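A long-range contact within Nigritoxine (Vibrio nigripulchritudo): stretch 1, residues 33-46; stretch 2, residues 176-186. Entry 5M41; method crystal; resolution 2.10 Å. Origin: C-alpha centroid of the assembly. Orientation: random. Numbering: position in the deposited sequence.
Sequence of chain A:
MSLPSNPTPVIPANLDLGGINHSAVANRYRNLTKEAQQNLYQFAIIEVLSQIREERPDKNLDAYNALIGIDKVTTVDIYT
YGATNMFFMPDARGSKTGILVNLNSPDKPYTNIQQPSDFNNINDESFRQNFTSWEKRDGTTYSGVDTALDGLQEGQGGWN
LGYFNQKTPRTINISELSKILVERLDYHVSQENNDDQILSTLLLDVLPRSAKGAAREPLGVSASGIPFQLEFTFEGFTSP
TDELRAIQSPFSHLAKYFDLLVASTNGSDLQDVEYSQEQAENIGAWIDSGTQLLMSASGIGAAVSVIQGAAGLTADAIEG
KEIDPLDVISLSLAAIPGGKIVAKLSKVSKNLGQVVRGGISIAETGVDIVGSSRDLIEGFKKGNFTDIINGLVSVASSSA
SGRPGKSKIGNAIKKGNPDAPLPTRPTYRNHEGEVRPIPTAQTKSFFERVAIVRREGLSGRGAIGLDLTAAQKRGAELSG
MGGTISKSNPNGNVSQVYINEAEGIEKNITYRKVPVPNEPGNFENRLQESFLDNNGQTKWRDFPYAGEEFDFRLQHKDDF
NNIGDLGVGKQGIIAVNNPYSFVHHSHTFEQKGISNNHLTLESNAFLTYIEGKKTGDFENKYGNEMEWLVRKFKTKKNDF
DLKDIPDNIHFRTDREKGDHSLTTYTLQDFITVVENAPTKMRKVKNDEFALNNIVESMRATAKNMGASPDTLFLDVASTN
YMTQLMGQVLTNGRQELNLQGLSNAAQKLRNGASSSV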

# COMPACT_ATOMS: atom_id res chain seq x y z
N THR A 33 -26.98 -9.55 -12.66
CA THR A 33 -28.39 -9.36 -13.02
C THR A 33 -28.83 -10.54 -13.90
O THR A 33 -27.98 -11.21 -14.50
CB THR A 33 -28.60 -8.06 -13.83
OG1 THR A 33 -27.87 -8.18 -15.05
CG2 THR A 33 -28.11 -6.78 -13.03
N LYS A 34 -30.13 -10.79 -13.99
CA LYS A 34 -30.67 -11.80 -14.92
C LYS A 34 -30.16 -11.61 -16.35
O LYS A 34 -29.75 -12.58 -17.01
CB LYS A 34 -32.20 -11.77 -14.90
CG LYS A 34 -32.84 -12.67 -13.85
CD LYS A 34 -33.17 -14.06 -14.42
CE LYS A 34 -34.58 -14.13 -15.00
NZ LYS A 34 -34.65 -15.19 -16.05
N GLU A 35 -30.14 -10.36 -16.81
CA GLU A 35 -29.63 -10.02 -18.14
C GLU A 35 -28.17 -10.48 -18.35
O GLU A 35 -27.83 -11.08 -19.39
CB GLU A 35 -29.76 -8.50 -18.38
CG GLU A 35 -29.31 -8.05 -19.77
CD GLU A 35 -29.21 -6.52 -19.95
OE1 GLU A 35 -29.58 -5.71 -19.05
OE2 GLU A 35 -28.71 -6.11 -21.03
N ALA A 36 -27.31 -10.17 -17.38
CA ALA A 36 -25.89 -10.59 -17.39
C ALA A 36 -25.73 -12.13 -17.34
O ALA A 36 -24.84 -12.67 -17.99
CB ALA A 36 -25.13 -9.96 -16.23
N GLN A 37 -26.56 -12.81 -16.55
CA GLN A 37 -26.56 -14.30 -16.55
C GLN A 37 -26.96 -14.89 -17.92
O GLN A 37 -26.34 -15.86 -18.36
CB GLN A 37 -27.47 -14.88 -15.44
CG GLN A 37 -27.10 -14.44 -14.01
CD GLN A 37 -28.18 -14.77 -12.98
OE1 GLN A 37 -29.35 -14.88 -13.32
NE2 GLN A 37 -27.78 -14.92 -11.72
N GLN A 38 -28.00 -14.35 -18.56
CA GLN A 38 -28.38 -14.74 -19.92
C GLN A 38 -27.23 -14.51 -20.90
O GLN A 38 -26.93 -15.38 -21.77
CB GLN A 38 -29.64 -13.97 -20.38
CG GLN A 38 -30.86 -14.33 -19.53
CD GLN A 38 -32.08 -13.49 -19.82
OE1 GLN A 38 -32.08 -12.66 -20.72
NE2 GLN A 38 -33.13 -13.69 -19.04
N ASN A 39 -26.60 -13.35 -20.78
CA ASN A 39 -25.46 -13.00 -21.63
C ASN A 39 -24.33 -14.02 -21.42
O ASN A 39 -23.68 -14.44 -22.37
CB ASN A 39 -24.92 -11.62 -21.27
CG ASN A 39 -25.78 -10.48 -21.80
OD1 ASN A 39 -25.54 -9.33 -21.46
ND2 ASN A 39 -26.77 -10.78 -22.58
N LEU A 40 -24.06 -14.36 -20.16
CA LEU A 40 -23.06 -15.38 -19.87
C LEU A 40 -23.39 -16.69 -20.62
O LEU A 40 -22.51 -17.29 -21.29
CB LEU A 40 -23.01 -15.63 -18.35
CG LEU A 40 -21.99 -16.53 -17.67
CD1 LEU A 40 -21.99 -16.26 -16.15
CD2 LEU A 40 -22.35 -18.00 -17.90
N TYR A 41 -24.63 -17.16 -20.49
CA TYR A 41 -25.00 -18.40 -21.18
C TYR A 41 -24.93 -18.23 -22.70
O TYR A 41 -24.46 -19.12 -23.42
CB TYR A 41 -26.38 -18.88 -20.76
CG TYR A 41 -26.30 -19.96 -19.68
CD1 TYR A 41 -25.83 -21.23 -19.99
CD2 TYR A 41 -26.66 -19.70 -18.35
CE1 TYR A 41 -25.73 -22.23 -19.02
CE2 TYR A 41 -26.57 -20.69 -17.38
CZ TYR A 41 -26.11 -21.96 -17.72
OH TYR A 41 -26.04 -22.97 -16.77
N GLN A 42 -25.35 -17.05 -23.17
CA GLN A 42 -25.37 -16.74 -24.58
C GLN A 42 -23.96 -16.86 -25.16
O GLN A 42 -23.80 -17.44 -26.24
CB GLN A 42 -25.92 -15.35 -24.80
CG GLN A 42 -26.01 -14.93 -26.24
CD GLN A 42 -27.40 -15.14 -26.78
OE1 GLN A 42 -28.05 -16.14 -26.48
NE2 GLN A 42 -27.87 -14.18 -27.56
N PHE A 43 -22.96 -16.29 -24.47
CA PHE A 43 -21.57 -16.38 -24.93
C PHE A 43 -21.03 -17.81 -24.92
O PHE A 43 -20.28 -18.18 -25.83
CB PHE A 43 -20.65 -15.48 -24.11
CG PHE A 43 -20.75 -14.00 -24.46
CD1 PHE A 43 -20.62 -13.56 -25.78
CD2 PHE A 43 -20.91 -13.05 -23.44
CE1 PHE A 43 -20.70 -12.21 -26.11
CE2 PHE A 43 -20.98 -11.69 -23.76
CZ PHE A 43 -20.88 -11.26 -25.09
N ALA A 44 -21.37 -18.59 -23.88
CA ALA A 44 -21.06 -20.02 -23.85
C ALA A 44 -21.62 -20.77 -25.08
O ALA A 44 -20.92 -21.58 -25.71
CB ALA A 44 -21.57 -20.67 -22.56
N ILE A 45 -22.89 -20.52 -25.39
CA ILE A 45 -23.53 -21.10 -26.57
C ILE A 45 -22.76 -20.71 -27.84
O ILE A 45 -22.41 -21.58 -28.66
CB ILE A 45 -25.00 -20.68 -26.71
CG1 ILE A 45 -25.81 -21.22 -25.53
CG2 ILE A 45 -25.61 -21.24 -28.00
CD1 ILE A 45 -27.16 -20.53 -25.38
N ILE A 46 -22.50 -19.41 -28.00
CA ILE A 46 -21.71 -18.91 -29.12
C ILE A 46 -20.38 -19.67 -29.25
O ILE A 46 -20.02 -20.10 -30.34
CB ILE A 46 -21.43 -17.40 -29.03
CG1 ILE A 46 -22.71 -16.60 -29.34
CG2 ILE A 46 -20.36 -17.00 -30.04
CD1 ILE A 46 -22.72 -15.17 -28.79
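Stretch 2, residues 176-186: ELSKILVERLD

The centre of the contact is Tyr41, whose CA-to-CB bond points toward the second stretch and whose side chain fits into a hole formed by Ser178, Leu181, Val182 and Leu185. Leu181 covers one face of the ring: its CB lies 4.0 Å from the centroid of the Tyr41 ring and only 11° off the ring normal, a CH-pi contact. Leu185 approaches the ring edge instead, near the ring plane, with its CD2 3.6 Å from Tyr41 OH, while Val182 CG2 packs obliquely at 3.7 Å from Tyr41 CD2. One turn further along the first helix, Ile45 extends the apolar surface. With chi1 in m and chi2 in t, it places its CD1 3.7 Å from Leu177 CD2 and 3.8 Å from Leu181 CD1, so that a single methyl group touches two leucines on successive turns of the partner.

These contacts join two helices more than 130 residues apart in sequence. Residues 34-46 and 177-186 are helical, and both helices continue later in the chain. The first begins directly after Thr33, whose OG1 caps it by accepting a hydrogen bond from Ala36 N at 3.1 Å. Stretch 2 enters its helix from a 3-10 conformation at Glu176, and the first bond of the series, from Ile180 N to Glu176 O, is weak at 3.4 Å. The axes approach to 8.3 Å, and their N-to-C directions differ by 113°, so stretch 2 lies steeply across stretch 1 rather than alongside it. Together the two stretches bury 642 Å².

The backbones come nearest where Gln38 CA and Ser178 CA are 5.1 Å apart. The small side chain of Ser178 points into this gap, among Gln38, Tyr41, Gln42 and Ile45, and its CB reaches to 3.3 Å from Gln38 O. Val182, one turn on, is the second knob from this helix, seated among Lys34, Gln37, Gln38 and Tyr41; its CG2 lies 3.5 Å from Gln38 N and 3.6 Å from Gln37 O, packing directly against the main chain of the first helix.

Two waters bridge the helices. Water 1 donates to both Tyr41 OH, at 3.0 Å, and Leu181 O, at 2.8 Å, tying the tyrosine hydroxyl to the backbone of the helix that receives its ring. Water 2 donates to Gln42 OE1 at 2.8 Å and accepts from Ser178 N at 2.9 Å, using an amide in the first turn of the second helix.

The outer edge is charged. Lys34 leaves its backbone sideways, but its end comes nearer to the second helix: its CD rests 3.9 Å from Val182 CG1, and its NZ forms a salt bridge with Glu183 OE2 at 3.5 Å. That same OE2 is held more tightly within stretch 2, by Lys179 NZ at 2.7 Å. Glu183 OE2 is thus shared by two lysines, and its negative charge offsets the proximity of Lys34 NZ and Lys179 NZ, which are 4.4 Å apart.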

# COMPACT_ATOMS: atom_id res chain seq x y z
N GLU A 176 -34.57 -17.71 -27.59
CA GLU A 176 -35.17 -17.86 -26.27
C GLU A 176 -34.32 -18.76 -25.34
O GLU A 176 -34.65 -18.94 -24.17
CB GLU A 176 -36.61 -18.37 -26.37
CG GLU A 176 -37.55 -17.52 -27.24
CD GLU A 176 -37.54 -16.04 -26.84
OE1 GLU A 176 -37.81 -15.74 -25.65
OE2 GLU A 176 -37.27 -15.17 -27.72
N LEU A 177 -33.23 -19.29 -25.86
CA LEU A 177 -32.51 -20.38 -25.20
C LEU A 177 -31.76 -19.93 -23.94
O LEU A 177 -31.85 -20.59 -22.90
CB LEU A 177 -31.58 -21.09 -26.18
CG LEU A 177 -30.70 -22.25 -25.67
CD1 LEU A 177 -31.52 -23.39 -25.04
CD2 LEU A 177 -29.79 -22.76 -26.78
N SER A 178 -31.01 -18.83 -24.03
CA SER A 178 -30.17 -18.48 -22.89
C SER A 178 -31.02 -18.15 -21.67
O SER A 178 -30.63 -18.45 -20.56
CB SER A 178 -29.16 -17.38 -23.26
OG SER A 178 -29.83 -16.14 -23.50
N LYS A 179 -32.22 -17.61 -21.88
CA LYS A 179 -33.13 -17.30 -20.79
C LYS A 179 -33.56 -18.61 -20.11
O LYS A 179 -33.55 -18.72 -18.89
CB LYS A 179 -34.36 -16.56 -21.33
CG LYS A 179 -35.46 -16.24 -20.31
CD LYS A 179 -36.28 -15.03 -20.79
CE LYS A 179 -37.04 -14.32 -19.66
NZ LYS A 179 -38.00 -15.22 -18.97
N ILE A 180 -33.96 -19.59 -20.92
CA ILE A 180 -34.45 -20.87 -20.40
C ILE A 180 -33.34 -21.56 -19.61
O ILE A 180 -33.62 -22.17 -18.58
CB ILE A 180 -35.02 -21.83 -21.50
CG1 ILE A 180 -36.18 -21.21 -22.32
CG2 ILE A 180 -35.49 -23.18 -20.91
CD1 ILE A 180 -37.24 -20.53 -21.49
N LEU A 181 -32.11 -21.50 -20.11
CA LEU A 181 -30.96 -22.12 -19.39
C LEU A 181 -30.70 -21.48 -18.04
O LEU A 181 -30.41 -22.18 -17.06
CB LEU A 181 -29.69 -22.06 -20.25
CG LEU A 181 -29.66 -23.02 -21.44
CD1 LEU A 181 -28.68 -22.52 -22.50
CD2 LEU A 181 -29.28 -24.44 -21.03
N VAL A 182 -30.78 -20.16 -17.98
CA VAL A 182 -30.67 -19.43 -16.70
C VAL A 182 -31.77 -19.88 -15.76
O VAL A 182 -31.50 -20.18 -14.58
CB VAL A 182 -30.74 -17.90 -16.92
CG1 VAL A 182 -31.00 -17.14 -15.60
CG2 VAL A 182 -29.44 -17.43 -17.58
N GLU A 183 -33.01 -19.97 -16.27
CA GLU A 183 -34.12 -20.34 -15.39
C GLU A 183 -33.98 -21.80 -14.96
O GLU A 183 -34.33 -22.15 -13.85
CB GLU A 183 -35.49 -20.08 -16.07
CG GLU A 183 -35.82 -18.58 -16.13
CD GLU A 183 -36.80 -18.19 -17.25
OE1 GLU A 183 -36.92 -18.90 -18.28
OE2 GLU A 183 -37.41 -17.11 -17.13
N ARG A 184 -33.46 -22.66 -15.84
CA ARG A 184 -33.21 -24.06 -15.47
C ARG A 184 -32.17 -24.20 -14.35
O ARG A 184 -32.36 -24.95 -13.41
CB ARG A 184 -32.84 -24.91 -16.72
CG ARG A 184 -32.25 -26.28 -16.40
CD ARG A 184 -33.21 -27.21 -15.68
NE ARG A 184 -32.46 -28.28 -15.05
CZ ARG A 184 -32.99 -29.38 -14.52
NH1 ARG A 184 -34.31 -29.57 -14.51
NH2 ARG A 184 -32.18 -30.27 -13.97
N LEU A 185 -31.07 -23.45 -14.44
CA LEU A 185 -30.04 -23.50 -13.41
C LEU A 185 -30.62 -22.99 -12.07
O LEU A 185 -30.39 -23.59 -11.01
CB LEU A 185 -28.80 -22.70 -13.86
CG LEU A 185 -27.66 -22.52 -12.86
CD1 LEU A 185 -27.17 -23.91 -12.43
CD2 LEU A 185 -26.51 -21.66 -13.41
N ASP A 186 -31.37 -21.89 -12.09
CA ASP A 186 -32.00 -21.40 -10.86
C ASP A 186 -32.89 -22.49 -10.22
O ASP A 186 -32.83 -22.72 -9.03
CB ASP A 186 -32.86 -20.16 -11.13
CG ASP A 186 -32.05 -18.90 -11.37
OD1 ASP A 186 -30.86 -18.82 -10.99
OD2 ASP A 186 -32.62 -17.96 -11.96
O HOH W 1 -28.63 -24.26 -17.41
O HOH W 2 -30.55 -17.44 -26.54